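PDB 5Z6O: protease from Penicillium cyclopium, which is a calcium-binding, proteinase K-like serine protease of the subtilisin family that hydrolyses peptide bonds in proteins, probably including casein, gelatin and type IV collagen. Local coordinates for residues V41-D46 and K98-D103. Sequence-based numbering, arbitrary orientation.
Sequences VDTGID and KVLGAD
D42 and K98 pair as a parallel beta bridge at the ends of their strands, and the D42 carbonyl accepts from the two amides that follow K98. The bond from V99 N to D42 O is 2.9 Å long and nearly straight; L100 N reaches the same oxygen at 3.3 Å from above the carbonyl plane, a slacker bond. T43 has the most surface buried here. The CG2 methyl of T43, anti to the carbonyl carbon (chi1 65° for OG1), lies 3.9 Å from L100 CB, while OG1 turns to D69 and the amide of G74. Threonine thus suits the spot, with one branch for an apolar neighbour and one for polar partners. Strands 37-42 and 93-98 are neighbours in the parallel sheet of the subtilisin fold, and D42, at the strand's C-terminal end, is, as in its close relative, probably the aspartate of the charge relay system, beside H73. T43 N gives D42 OD1 a 2.7 Å hydrogen bond, using that oxygen's anti lone pair, which helps fix the carboxylate's rotation. L100 folds over the D42–T43 peptide and also lines the inhibitor pocket. The extended K98 chain runs past the T43 carbonyl, CD 3.4 Å from T43 O, to bring NZ to a salt bridge with D64 and to the carbonyl oxygens of D66 and T68. An alanine in its place would probably leave D64 without its mate and open a gap beside the T43 carbonyl. G44 suits its backbone, phi 99°, at which a CB would jam against the T43 carbonyl oxygen and also press on K98 CD.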
loop_
_atom_site.group_PDB
_atom_site.type_symbol
_atom_site.label_atom_id
_atom_site.label_comp_id
_atom_site.label_asym_id
_atom_site.label_seq_id
_atom_site.Cartn_x
_atom_site.Cartn_y
_atom_site.Cartn_z
ATOM N N VAL A 41 -8.719 -0.380 -0.223
ATOM C CA VAL A 41 -9.805 0.287 0.496
ATOM C C VAL A 41 -9.672 1.779 0.211
ATOM O O VAL A 41 -8.839 2.470 0.819
ATOM C CB VAL A 41 -9.733 -0.015 2.001
ATOM C CG1 VAL A 41 -10.834 0.703 2.757
ATOM C CG2 VAL A 41 -9.809 -1.535 2.265
ATOM N N ASP A 42 -10.465 2.298 -0.732
ATOM C CA ASP A 42 -10.151 3.594 -1.322
ATOM C C ASP A 42 -11.355 4.114 -2.107
ATOM O O ASP A 42 -12.498 3.785 -1.762
ATOM C CB ASP A 42 -8.904 3.447 -2.210
ATOM C CG ASP A 42 -8.086 4.698 -2.301
ATOM O OD1 ASP A 42 -8.641 5.745 -2.708
ATOM O OD2 ASP A 42 -6.870 4.619 -1.998
ATOM N N THR A 43 -11.114 4.899 -3.164
ATOM C CA THR A 43 -12.190 5.445 -3.984
ATOM C C THR A 43 -12.745 4.473 -5.036
ATOM O O THR A 43 -13.549 4.901 -5.881
ATOM C CB THR A 43 -11.727 6.718 -4.685
ATOM O OG1 THR A 43 -10.685 6.435 -5.629
ATOM C CG2 THR A 43 -11.213 7.738 -3.687
ATOM N N GLY A 44 -12.355 3.206 -5.020
ATOM C CA GLY A 44 -12.682 2.296 -6.100
ATOM C C GLY A 44 -11.530 2.127 -7.072
ATOM O O GLY A 44 -10.524 2.825 -7.023
ATOM N N ILE A 45 -11.673 1.148 -7.964
ATOM C CA ILE A 45 -10.630 0.821 -8.931
ATOM C C ILE A 45 -11.254 0.711 -10.308
ATOM O O ILE A 45 -12.304 0.075 -10.463
ATOM C CB ILE A 45 -9.944 -0.510 -8.595
ATOM C CG1 ILE A 45 -9.305 -0.474 -7.220
ATOM C CG2 ILE A 45 -8.890 -0.861 -9.661
ATOM C CD1 ILE A 45 -8.860 -1.877 -6.788
ATOM N N ASP A 46 -10.584 1.278 -11.307
ATOM C CA ASP A 46 -10.968 1.061 -12.714
ATOM C C ASP A 46 -10.469 -0.322 -13.086
ATOM O O ASP A 46 -9.365 -0.486 -13.612
ATOM C CB ASP A 46 -10.375 2.147 -13.600
ATOM C CG ASP A 46 -10.687 1.953 -15.076
ATOM O OD1 ASP A 46 -11.477 1.068 -15.418
ATOM O OD2 ASP A 46 -10.106 2.681 -15.888
ATOM N N LYS A 98 -14.703 0.035 -2.358
ATOM C CA LYS A 98 -14.923 1.467 -2.519
ATOM C C LYS A 98 -15.625 2.002 -1.274
ATOM O O LYS A 98 -16.769 1.606 -0.985
ATOM C CB LYS A 98 -15.764 1.759 -3.758
ATOM C CG LYS A 98 -16.051 3.242 -3.904
ATOM C CD LYS A 98 -16.656 3.589 -5.296
ATOM C CE LYS A 98 -17.263 4.955 -5.223
ATOM N NZ LYS A 98 -17.717 5.339 -6.603
ATOM N N VAL A 99 -14.953 2.901 -0.537
ATOM C CA VAL A 99 -15.494 3.425 0.725
ATOM C C VAL A 99 -15.490 4.948 0.713
ATOM O O VAL A 99 -16.009 5.589 1.637
ATOM C CB VAL A 99 -14.711 2.907 1.941
ATOM C CG1 VAL A 99 -14.734 1.371 2.036
ATOM C CG2 VAL A 99 -13.268 3.441 1.903
ATOM N N LEU A 100 -14.888 5.540 -0.315
ATOM C CA LEU A 100 -14.837 6.984 -0.494
ATOM C C LEU A 100 -15.472 7.356 -1.830
ATOM O O LEU A 100 -15.334 6.627 -2.813
ATOM C CB LEU A 100 -13.399 7.499 -0.510
ATOM C CG LEU A 100 -12.465 7.022 0.609
ATOM C CD1 LEU A 100 -11.044 7.500 0.295
ATOM C CD2 LEU A 100 -12.951 7.560 1.931
ATOM N N GLY A 101 -16.111 8.527 -1.870
ATOM C CA GLY A 101 -16.806 8.998 -3.048
ATOM C C GLY A 101 -15.873 9.648 -4.050
ATOM O O GLY A 101 -14.648 9.665 -3.902
ATOM N N ALA A 102 -16.477 10.199 -5.106
ATOM C CA ALA A 102 -15.660 10.785 -6.164
ATOM C C ALA A 102 -14.826 11.962 -5.682
ATOM O O ALA A 102 -13.757 12.225 -6.249
ATOM C CB ALA A 102 -16.530 11.200 -7.346
ATOM N N ASP A 103 -15.228 12.644 -4.612
ATOM C CA ASP A 103 -14.406 13.736 -4.105
ATOM C C ASP A 103 -13.380 13.290 -3.061
ATOM O O ASP A 103 -12.700 14.140 -2.474
ATOM C CB ASP A 103 -15.292 14.846 -3.537
ATOM C CG ASP A 103 -16.105 14.402 -2.335
ATOM O OD1 ASP A 103 -16.045 13.212 -1.953
ATOM O OD2 ASP A 103 -16.808 15.263 -1.760
HETATM O O HOH W 1 -14.971 7.138 -6.561
#